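Local structure of alpha-1,3-glucanase (Paenibacillus glycanilyticus, 6K0P) at residues G43-E48 and W134-A139; N79-N84 and V103-S108; G393-L398 and G428-V433; R472-I477 and Q505-E510. The protein hydrolyses alpha-1,3-glucosidic linkages of alpha-1,3-glucan as a family 87 glycoside hydrolase. The protein carries 1 engineered substitution. All blocks are in the same frame, centred on the assembly; numbering follows the deposited sequence. Where two conformers were deposited one is given.

Contact 1 (G43-E48 and W134-A139); sequences GDYAGE and WLYEDA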
# COMPACT_ATOMS: atom_id res chain seq x y z
N GLY A 43 -7.54 10.91 10.64
CA GLY A 43 -7.34 12.26 11.14
C GLY A 43 -6.89 12.31 12.58
O GLY A 43 -6.97 13.37 13.21
N ASP A 44 -6.43 11.20 13.13
CA ASP A 44 -6.04 11.08 14.53
C ASP A 44 -4.66 10.46 14.61
O ASP A 44 -4.34 9.56 13.82
CB ASP A 44 -7.06 10.17 15.23
CG ASP A 44 -6.84 10.08 16.71
OD1 ASP A 44 -6.07 9.21 17.16
OD2 ASP A 44 -7.47 10.90 17.42
N TYR A 45 -3.83 10.93 15.55
CA TYR A 45 -2.46 10.41 15.62
C TYR A 45 -2.38 8.95 16.04
O TYR A 45 -1.39 8.29 15.72
CB TYR A 45 -1.57 11.30 16.52
CG TYR A 45 -1.36 12.68 15.92
CD1 TYR A 45 -0.54 12.86 14.80
CD2 TYR A 45 -2.01 13.78 16.45
CE1 TYR A 45 -0.38 14.12 14.24
CE2 TYR A 45 -1.85 15.04 15.90
CZ TYR A 45 -1.02 15.20 14.80
OH TYR A 45 -0.88 16.47 14.26
N ALA A 46 -3.38 8.43 16.75
CA ALA A 46 -3.41 6.99 17.00
C ALA A 46 -4.04 6.26 15.83
O ALA A 46 -3.47 5.29 15.31
CB ALA A 46 -4.19 6.68 18.29
N GLY A 47 -5.21 6.73 15.40
CA GLY A 47 -5.94 6.03 14.35
C GLY A 47 -5.16 5.87 13.06
O GLY A 47 -5.38 4.90 12.33
N GLU A 48 -4.25 6.79 12.77
CA GLU A 48 -3.47 6.74 11.54
C GLU A 48 -2.11 6.07 11.70
O GLU A 48 -1.38 5.94 10.72
CB GLU A 48 -3.29 8.14 10.95
CG GLU A 48 -4.59 8.76 10.45
CD GLU A 48 -4.38 9.88 9.46
OE1 GLU A 48 -3.21 10.15 9.10
OE2 GLU A 48 -5.38 10.49 9.02
N TRP A 134 -3.92 12.15 6.99
CA TRP A 134 -2.65 11.71 6.41
C TRP A 134 -1.47 12.39 7.12
O TRP A 134 -0.65 13.09 6.51
CB TRP A 134 -2.60 11.94 4.89
CG TRP A 134 -3.60 11.15 4.10
CD1 TRP A 134 -4.74 10.52 4.55
CD2 TRP A 134 -3.53 10.89 2.69
NE1 TRP A 134 -5.39 9.91 3.49
CE2 TRP A 134 -4.66 10.12 2.35
CE3 TRP A 134 -2.63 11.25 1.69
CZ2 TRP A 134 -4.90 9.70 1.04
CZ3 TRP A 134 -2.86 10.82 0.39
CH2 TRP A 134 -3.99 10.05 0.08
N LEU A 135 -1.41 12.16 8.43
CA LEU A 135 -0.59 12.94 9.33
C LEU A 135 0.85 12.45 9.44
O LEU A 135 1.72 13.22 9.84
CB LEU A 135 -1.21 12.91 10.73
CG LEU A 135 -2.67 13.33 10.81
CD1 LEU A 135 -3.25 12.95 12.18
CD2 LEU A 135 -2.78 14.83 10.59
N TYR A 136 1.10 11.19 9.09
CA TYR A 136 2.42 10.58 9.26
C TYR A 136 3.27 10.71 8.00
O TYR A 136 2.76 10.78 6.88
CB TYR A 136 2.29 9.10 9.66
CG TYR A 136 1.93 8.99 11.12
CD1 TYR A 136 2.92 8.98 12.09
CD2 TYR A 136 0.60 8.96 11.54
CE1 TYR A 136 2.61 8.94 13.44
CE2 TYR A 136 0.28 8.90 12.89
CZ TYR A 136 1.29 8.90 13.83
OH TYR A 136 1.00 8.85 15.18
N GLU A 137 4.58 10.78 8.20
CA GLU A 137 5.54 10.73 7.11
C GLU A 137 6.83 10.11 7.63
O GLU A 137 6.91 9.69 8.79
CB GLU A 137 5.74 12.11 6.47
CG GLU A 137 5.16 12.22 5.06
CD GLU A 137 5.91 11.39 4.04
OE1 GLU A 137 5.32 11.03 3.00
OE2 GLU A 137 7.11 11.13 4.26
N ASP A 138 7.83 10.03 6.76
CA ASP A 138 9.00 9.21 7.04
C ASP A 138 10.28 10.03 6.97
O ASP A 138 10.39 10.98 6.18
CB ASP A 138 9.15 8.07 6.02
CG ASP A 138 8.06 7.02 6.12
OD1 ASP A 138 7.20 7.08 7.03
OD2 ASP A 138 8.08 6.12 5.25
N ALA A 139 11.26 9.63 7.78
CA ALA A 139 12.61 10.18 7.70
C ALA A 139 13.59 9.03 7.53
O ALA A 139 13.48 8.00 8.21
CB ALA A 139 12.95 10.96 8.97
O HOH W 1 -1.07 8.86 8.08
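Glu48 reaches from the loop 43-48 to the backbone just before strand 137-143. Its carboxylate takes two N-H groups in a row. Leu135 N bonds OE1 at 2.8 Å, on the syn side. Trp134 N bonds OE2 at 3.0 Å, through the syn lone pair. OE2 also accepts from Gly43 N at 2.7 Å, on its anti side, and this ties the loop back on itself. An internal water donates to Glu48 OE1 at 2.7 Å and makes a weak bond to Tyr136 N. The tight apolar part lies beside this carboxylate. Tyr45 CG is anti to its carbonyl carbon (chi1 -67°), and the ring it carries lies against Leu135. Leu135 CD1 makes a CH-pi contact over one face, offset toward the rim, 3.9 Å from the Tyr45 ring centroid. The two side chains cross at about a right angle. The Tyr45 ring also stacks with Tyr166, and its hydroxyl bonds Tyr109. Tyr136 closes the other end: its OH donates to Tyr45 O over a short 2.5 Å and also bonds Ser54 OG. The more open side is at partly exposed Gly43 and Asp44. There the bond from Ala46 N to Asp44 OD1 makes an Asx turn, and Gly47 N adds the wider Asx motif. Glu48 itself is buried, gripped by three backbone N-H groups and a water. That pattern would favour its charged form and would fix the loop to this part of the N-terminal domain.

Contact 2 (N79-N84 and V103-S108); sequences NAVAEN and VSSKFS. With GLC (alpha-D-glucopyranose), chain D.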
# COMPACT_ATOMS: atom_id res chain seq x y z
N ASN A 79 6.83 8.98 11.50
CA ASN A 79 6.62 9.96 12.55
C ASN A 79 5.60 10.99 12.10
O ASN A 79 5.29 11.11 10.91
CB ASN A 79 7.94 10.66 12.90
CG ASN A 79 8.41 11.59 11.79
OD1 ASN A 79 8.03 12.77 11.76
ND2 ASN A 79 9.21 11.06 10.86
N ALA A 80 5.08 11.74 13.07
CA ALA A 80 4.24 12.89 12.76
C ALA A 80 4.79 14.10 13.51
O ALA A 80 5.07 14.01 14.71
CB ALA A 80 2.77 12.66 13.14
N VAL A 81 4.94 15.21 12.79
CA VAL A 81 5.34 16.49 13.38
C VAL A 81 4.29 17.52 13.01
O VAL A 81 3.35 17.23 12.27
CB VAL A 81 6.75 16.91 12.93
CG1 VAL A 81 7.78 15.90 13.42
CG2 VAL A 81 6.84 17.07 11.41
N ALA A 82 4.45 18.74 13.54
CA ALA A 82 3.48 19.79 13.29
C ALA A 82 3.40 20.13 11.81
O ALA A 82 4.38 20.00 11.07
CB ALA A 82 3.89 21.05 14.07
N GLU A 83 2.23 20.59 11.39
CA GLU A 83 2.08 21.10 10.03
C GLU A 83 3.08 22.22 9.75
O GLU A 83 3.44 22.99 10.65
CB GLU A 83 0.64 21.61 9.84
CG GLU A 83 0.37 22.45 8.58
CD GLU A 83 0.51 21.68 7.27
OE1 GLU A 83 1.62 21.15 6.99
OE2 GLU A 83 -0.48 21.62 6.50
N ASN A 84 3.56 22.27 8.51
CA ASN A 84 4.46 23.33 8.03
C ASN A 84 5.72 23.45 8.88
O ASN A 84 6.14 24.54 9.26
CB ASN A 84 3.74 24.67 7.89
CG ASN A 84 4.51 25.66 7.04
OD1 ASN A 84 5.19 25.27 6.09
ND2 ASN A 84 4.41 26.94 7.38
N VAL A 103 13.24 15.35 9.95
CA VAL A 103 11.80 15.10 10.00
C VAL A 103 11.07 16.30 9.43
O VAL A 103 11.52 17.45 9.57
CB VAL A 103 11.31 14.76 11.43
CG1 VAL A 103 11.94 13.45 11.89
CG2 VAL A 103 11.65 15.88 12.40
N SER A 104 9.93 16.04 8.80
CA SER A 104 9.24 17.09 8.06
C SER A 104 7.80 16.69 7.81
O SER A 104 7.50 15.52 7.62
CB SER A 104 9.91 17.32 6.71
OG SER A 104 9.23 18.32 5.97
N SER A 105 6.93 17.70 7.76
CA SER A 105 5.55 17.49 7.32
C SER A 105 5.32 17.99 5.89
O SER A 105 4.16 18.21 5.51
CB SER A 105 4.57 18.14 8.29
OG SER A 105 4.92 19.50 8.51
N LYS A 106 6.39 18.16 5.10
CA LYS A 106 6.23 18.63 3.72
C LYS A 106 5.22 17.80 2.93
O LYS A 106 4.40 18.35 2.18
CB LYS A 106 7.59 18.63 3.02
CG LYS A 106 7.48 18.92 1.53
CD LYS A 106 8.84 18.91 0.86
CE LYS A 106 8.71 19.26 -0.62
NZ LYS A 106 10.04 19.43 -1.26
N PHE A 107 5.24 16.48 3.11
CA PHE A 107 4.43 15.57 2.31
C PHE A 107 3.18 15.06 3.04
O PHE A 107 2.38 14.35 2.43
CB PHE A 107 5.28 14.39 1.82
CG PHE A 107 6.35 14.80 0.85
CD1 PHE A 107 6.01 15.08 -0.46
CD2 PHE A 107 7.67 14.95 1.25
CE1 PHE A 107 6.97 15.48 -1.38
CE2 PHE A 107 8.65 15.35 0.35
CZ PHE A 107 8.30 15.62 -0.97
N SER A 108 3.01 15.41 4.31
CA SER A 108 1.85 15.00 5.09
C SER A 108 0.86 16.15 5.21
O SER A 108 1.08 17.26 4.71
CB SER A 108 2.31 14.48 6.45
OG SER A 108 3.19 15.42 7.07
C1 GLC D . 14.82 16.25 3.01
C2 GLC D . 13.39 16.40 3.50
C3 GLC D . 12.37 16.30 2.37
C4 GLC D . 12.76 17.32 1.32
C5 GLC D . 14.22 17.15 0.93
C6 GLC D . 14.56 18.19 -0.13
O2 GLC D . 13.15 15.48 4.55
O3 GLC D . 11.14 16.67 2.90
O4 GLC D . 11.99 17.20 0.14
O5 GLC D . 15.07 17.25 2.06
O6 GLC D . 14.54 19.49 0.43
O HOH W 2 6.68 13.47 9.39
O HOH W 3 9.47 13.00 8.52
O HOH W 4 4.09 14.60 9.65
O HOH W 5 2.02 19.96 4.94
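The touching parts of the two segments run at 56° to each other and come nearest at Glu83 and Ser105, whose CA atoms are 5.7 Å apart. Ser105 makes the direct polar link. Its OG lies between its backbone N and carbonyl carbon (chi1 52°) and donates to Ala82 O at 2.7 Å. Thr85 N bonds the same OG. Val81 CG2 rests against the 104-105 peptide, 3.7 Å from Ser105 N, while Val81 CG1 meets Val103 CG2 at 4.0 Å. Val103 CG1 packs on the Asn79 amide, 3.8 Å from ND2. That amide also bonds Leu77 O. Water bridges the wider end: one water accepts from both Asn79 ND2 and Ser104 N. Beyond this seam the 103-108 segment turns toward sugar. Ser104 OG accepts from Lys106 N at 3.0 Å in an ST turn. The extended Lys106 chain carries NZ to O4 of a bound glucose, at 3.3 Å, and Gln248 O is a second partner of NZ. Phe107 CE2 lies 3.8 Å from O3 of that glucose. A strand end and turn thus line a glycan site with Ser104, Lys106 and Phe107, consistent with the beta-sandwich of a galactose-binding-like domain.

Contact 3 (G393-L398 and G428-V433); sequences GGSDNL and GDQDTV. With ACY (acetic acid), chain L.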
# COMPACT_ATOMS: atom_id res chain seq x y z
N GLY A 393 -13.30 -7.77 -10.94
CA GLY A 393 -13.50 -8.70 -12.04
C GLY A 393 -12.22 -9.46 -12.38
O GLY A 393 -11.24 -9.47 -11.64
N GLY A 394 -12.26 -10.11 -13.54
CA GLY A 394 -11.13 -10.87 -14.04
C GLY A 394 -11.40 -12.36 -13.96
O GLY A 394 -12.43 -12.81 -13.46
N SER A 395 -10.43 -13.13 -14.46
CA SER A 395 -10.55 -14.58 -14.46
C SER A 395 -9.16 -15.18 -14.29
O SER A 395 -8.19 -14.68 -14.89
CB SER A 395 -11.22 -15.09 -15.75
OG SER A 395 -11.48 -16.49 -15.68
N ASP A 396 -9.06 -16.22 -13.48
CA ASP A 396 -7.81 -16.96 -13.29
C ASP A 396 -6.67 -16.05 -12.80
O ASP A 396 -5.59 -16.01 -13.38
CB ASP A 396 -7.41 -17.73 -14.55
CG ASP A 396 -6.23 -18.66 -14.33
OD1 ASP A 396 -6.11 -19.24 -13.23
OD2 ASP A 396 -5.41 -18.80 -15.26
N ASN A 397 -6.93 -15.33 -11.71
CA ASN A 397 -5.92 -14.48 -11.09
C ASN A 397 -5.71 -14.93 -9.65
O ASN A 397 -6.66 -15.28 -8.96
CB ASN A 397 -6.35 -13.03 -11.12
CG ASN A 397 -6.41 -12.48 -12.52
OD1 ASN A 397 -5.40 -12.44 -13.23
ND2 ASN A 397 -7.60 -12.05 -12.95
N LEU A 398 -4.45 -14.91 -9.22
CA LEU A 398 -4.05 -15.44 -7.92
C LEU A 398 -3.48 -14.32 -7.06
O LEU A 398 -2.64 -13.54 -7.53
CB LEU A 398 -2.99 -16.52 -8.10
CG LEU A 398 -2.37 -17.10 -6.83
CD1 LEU A 398 -3.40 -17.86 -5.98
CD2 LEU A 398 -1.21 -18.01 -7.23
N GLY A 428 -14.89 -13.86 -14.48
CA GLY A 428 -15.01 -14.86 -15.52
C GLY A 428 -15.22 -16.26 -14.98
O GLY A 428 -15.69 -16.45 -13.85
N ASP A 429 -14.86 -17.25 -15.79
CA ASP A 429 -15.21 -18.64 -15.52
C ASP A 429 -14.13 -19.42 -14.78
O ASP A 429 -14.34 -20.60 -14.47
CB ASP A 429 -15.57 -19.35 -16.83
CG ASP A 429 -16.94 -18.95 -17.33
OD1 ASP A 429 -17.63 -18.17 -16.65
OD2 ASP A 429 -17.32 -19.42 -18.42
N GLN A 430 -12.98 -18.81 -14.50
CA GLN A 430 -11.93 -19.45 -13.72
C GLN A 430 -11.70 -18.66 -12.44
O GLN A 430 -11.88 -17.44 -12.42
CB GLN A 430 -10.64 -19.59 -14.55
CG GLN A 430 -10.83 -20.46 -15.79
CD GLN A 430 -9.55 -20.76 -16.56
OE1 GLN A 430 -8.48 -20.23 -16.25
NE2 GLN A 430 -9.65 -21.61 -17.56
N ASP A 431 -11.31 -19.37 -11.39
CA ASP A 431 -11.28 -18.80 -10.05
C ASP A 431 -10.37 -17.58 -9.94
O ASP A 431 -9.26 -17.54 -10.49
CB ASP A 431 -10.78 -19.83 -9.04
CG ASP A 431 -11.88 -20.72 -8.52
OD1 ASP A 431 -13.08 -20.38 -8.67
OD2 ASP A 431 -11.54 -21.77 -7.96
N THR A 432 -10.85 -16.60 -9.18
CA THR A 432 -10.01 -15.57 -8.58
C THR A 432 -9.75 -16.06 -7.17
O THR A 432 -10.69 -16.31 -6.41
CB THR A 432 -10.77 -14.25 -8.57
OG1 THR A 432 -11.03 -13.84 -9.92
CG2 THR A 432 -9.96 -13.17 -7.84
N VAL A 433 -8.47 -16.24 -6.83
CA VAL A 433 -8.08 -16.96 -5.63
C VAL A 433 -7.34 -16.01 -4.69
O VAL A 433 -6.38 -15.35 -5.10
CB VAL A 433 -7.19 -18.17 -5.95
CG1 VAL A 433 -6.74 -18.87 -4.66
CG2 VAL A 433 -7.91 -19.14 -6.88
C ACY L . -12.78 -17.21 -18.80
O ACY L . -11.67 -17.44 -18.18
OXT ACY L . -13.82 -16.86 -18.27
CH3 ACY L . -12.68 -17.44 -20.32
O HOH W 6 -9.67 -11.78 -11.13
O HOH W 7 -7.26 -19.54 -10.73
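Parallel strands of neighbouring coils of a right-handed beta-helix meet here, where loops lead into strands 397-407 and 432-435. This is the fold of the pectate-lyase-like clan. The strand pairing is clearest at Leu398 and Val433, whose CA atoms are 4.9 Å apart. It is held by Val433 N donating to Asn397 O at 3.0 Å, nearly along the C=O axis. On the face that carries Leu398 and Val433, Leu398 CD1 packs on Val433 CG1 at 3.7 Å. On the other face a water joins Gly393 O, Asn397 ND2 and Thr432 OG1. The Asn397 amide is also held by Asn373 N, on OD1, and by Asn370 O, on ND2. Toward the loops the pairing loosens. The bonds from Asp396 N to Gln430 O and from Asn397 N to Asp431 O are weak. Gln430 runs beside Asp396, and its OE1 comes within 3.2 Å of Asp396 CB. Asp431 turns elsewhere, to a salt bridge with Arg508. Gly428 N bonds Gly394 O at 2.9 Å from above the carbonyl plane. Ser395 OG is anti to its backbone N (chi1 -173°). It accepts from Gln430 N at 3.0 Å and donates to an acetate, probably from the crystallisation liquor, whose OXT is held by Asp429 N at 2.7 Å.

Contact 4 (R472-I477 and Q505-E510); sequences RAIKNI and QNIRVE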
# COMPACT_ATOMS: atom_id res chain seq x y z
N ARG A 472 -22.11 -6.42 -12.62
CA ARG A 472 -21.58 -7.45 -13.51
C ARG A 472 -21.43 -8.76 -12.74
O ARG A 472 -21.58 -8.82 -11.52
CB ARG A 472 -20.24 -7.02 -14.11
CG ARG A 472 -20.29 -5.71 -14.90
CD ARG A 472 -21.15 -5.83 -16.16
NE ARG A 472 -21.15 -4.58 -16.91
CZ ARG A 472 -22.13 -3.68 -16.86
NH1 ARG A 472 -23.19 -3.89 -16.09
NH2 ARG A 472 -22.05 -2.57 -17.57
N ALA A 473 -21.13 -9.83 -13.48
CA ALA A 473 -21.09 -11.17 -12.92
C ALA A 473 -20.13 -11.25 -11.74
O ALA A 473 -19.00 -10.75 -11.80
CB ALA A 473 -20.67 -12.17 -13.99
N ILE A 474 -20.58 -11.92 -10.69
CA ILE A 474 -19.79 -12.15 -9.48
C ILE A 474 -19.77 -13.66 -9.25
O ILE A 474 -20.78 -14.26 -8.84
CB ILE A 474 -20.33 -11.36 -8.28
CG1 ILE A 474 -19.71 -11.84 -6.97
CG2 ILE A 474 -21.87 -11.39 -8.21
CD1 ILE A 474 -18.26 -11.42 -6.79
N LYS A 475 -18.64 -14.29 -9.55
CA LYS A 475 -18.58 -15.74 -9.58
C LYS A 475 -17.14 -16.21 -9.47
O LYS A 475 -16.20 -15.49 -9.82
CB LYS A 475 -19.22 -16.31 -10.86
CG LYS A 475 -18.69 -15.69 -12.16
CD LYS A 475 -19.30 -16.39 -13.38
CE LYS A 475 -19.02 -15.63 -14.67
NZ LYS A 475 -19.60 -16.33 -15.86
N ASN A 476 -16.98 -17.44 -8.98
CA ASN A 476 -15.69 -18.13 -8.99
C ASN A 476 -14.66 -17.37 -8.16
O ASN A 476 -13.64 -16.90 -8.66
CB ASN A 476 -15.23 -18.39 -10.43
CG ASN A 476 -16.21 -19.26 -11.18
OD1 ASN A 476 -16.59 -20.32 -10.69
ND2 ASN A 476 -16.66 -18.79 -12.34
N ILE A 477 -14.96 -17.27 -6.86
CA ILE A 477 -14.13 -16.59 -5.88
C ILE A 477 -13.80 -17.60 -4.80
O ILE A 477 -14.71 -18.18 -4.19
CB ILE A 477 -14.87 -15.40 -5.24
CG1 ILE A 477 -15.39 -14.43 -6.31
CG2 ILE A 477 -13.99 -14.71 -4.19
CD1 ILE A 477 -14.31 -13.76 -7.12
N GLN A 505 -22.16 -16.90 -7.47
CA GLN A 505 -22.00 -18.34 -7.64
C GLN A 505 -20.55 -18.74 -7.40
O GLN A 505 -19.62 -17.98 -7.70
CB GLN A 505 -22.46 -18.79 -9.03
CG GLN A 505 -23.95 -18.56 -9.24
CD GLN A 505 -24.47 -19.17 -10.53
OE1 GLN A 505 -23.82 -19.11 -11.57
NE2 GLN A 505 -25.65 -19.78 -10.47
N ASN A 506 -20.36 -19.95 -6.87
CA ASN A 506 -19.03 -20.48 -6.56
C ASN A 506 -18.19 -19.50 -5.74
O ASN A 506 -17.07 -19.15 -6.11
CB ASN A 506 -18.28 -20.90 -7.83
CG ASN A 506 -18.93 -22.06 -8.54
OD1 ASN A 506 -19.75 -22.78 -7.96
ND2 ASN A 506 -18.56 -22.27 -9.80
N ILE A 507 -18.76 -19.05 -4.63
CA ILE A 507 -18.06 -18.23 -3.65
C ILE A 507 -17.78 -19.13 -2.46
O ILE A 507 -18.71 -19.57 -1.77
CB ILE A 507 -18.91 -17.02 -3.21
CG1 ILE A 507 -19.57 -16.33 -4.40
CG2 ILE A 507 -18.08 -16.06 -2.34
CD1 ILE A 507 -18.59 -15.70 -5.38
N ARG A 508 -16.50 -19.43 -2.21
CA ARG A 508 -16.14 -20.38 -1.17
C ARG A 508 -15.08 -19.79 -0.26
O ARG A 508 -14.17 -19.10 -0.73
CB ARG A 508 -15.61 -21.68 -1.77
CG ARG A 508 -16.58 -22.35 -2.75
CD ARG A 508 -16.28 -21.92 -4.17
NE ARG A 508 -15.05 -22.54 -4.65
CZ ARG A 508 -14.30 -22.07 -5.65
NH1 ARG A 508 -14.64 -20.95 -6.27
NH2 ARG A 508 -13.21 -22.74 -6.01
N VAL A 509 -15.21 -20.09 1.03
CA VAL A 509 -14.34 -19.58 2.08
C VAL A 509 -13.86 -20.80 2.87
O VAL A 509 -14.68 -21.58 3.35
CB VAL A 509 -15.09 -18.61 3.00
CG1 VAL A 509 -14.16 -17.99 4.03
CG2 VAL A 509 -15.79 -17.51 2.18
N GLU A 510 -12.54 -20.96 3.00
CA GLU A 510 -11.97 -22.16 3.62
C GLU A 510 -10.81 -21.80 4.53
O GLU A 510 -9.91 -21.06 4.12
CB GLU A 510 -11.45 -23.13 2.54
CG GLU A 510 -12.46 -23.49 1.46
CD GLU A 510 -11.85 -24.32 0.34
OE1 GLU A 510 -10.60 -24.40 0.25
OE2 GLU A 510 -12.62 -24.89 -0.47
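The amides of Asn476 and Asn506 lie side by side, with planes 46° apart. In both residues CG is anti to the carbonyl carbon (chi1 -61° and -65°), which sends the two side chains the same way. Asn506 ND2 donates to Asn476 OD1 at 2.9 Å, and this oxygen lies in the plane of the Asn506 amide. The bond is nearly straight. Asn476 ND2 turns to Gly428 O. The Arg508 guanidinium has Asn506 O at its edge, in plane, bonded to NH1 at 3.0 Å, while its NH2 forms a salt bridge with Asp431. Seen from Asn506 O, the NH1 donor stands above the carbonyl plane. Asn506 O also accepts from Ile477 N at 2.9 Å, so two donors hold it. The backbones run parallel. Asn476 N bonds Gln505 O at 3.0 Å, and Arg508 N bonds Ile477 O at 2.9 Å. On the face of Ile477 and Ile507 the two side chains lie side by side, and Ile507 CD1 touches Ile477 CG1 at 3.6 Å. Two asparagines in register, joined amide to amide, form a short step of an asparagine ladder, a known feature of parallel beta-helices. Strand 507-510 pairs with strand 475-485 on one side and with strand 537-541 on the other. Ile507 also packs on Phe494 of strand 490-496 and Ala539 of strand 537-541.

In the fold
Contacts 1 and 2 belong to the N-terminal domain, and contacts 3 and 4 to the beta-helix. The two pairs lie on opposite sides of the chain's centre, with centres 36 to 43 Å apart. Within each pair the centres are about 9 Å apart. Contact 2 is nested inside the loop closed by contact 1, and Glu137 O and Asn79 N, 2.8 Å apart, join strands 137-143 and 72-80. Contacts 3 and 4 are tied by two salt bridges: Asp431 OD2 to Arg508 NH2, 2.7 Å, and Asp429 OD1 to Lys475 NZ, 2.8 Å. Contact 2 lines a glycan site, and the side chain of Tyr136 in contact 1 is about 7 Å from the calcium ion. The side chain of Ile474 in contact 4 lies about 13 Å from a bound glucose.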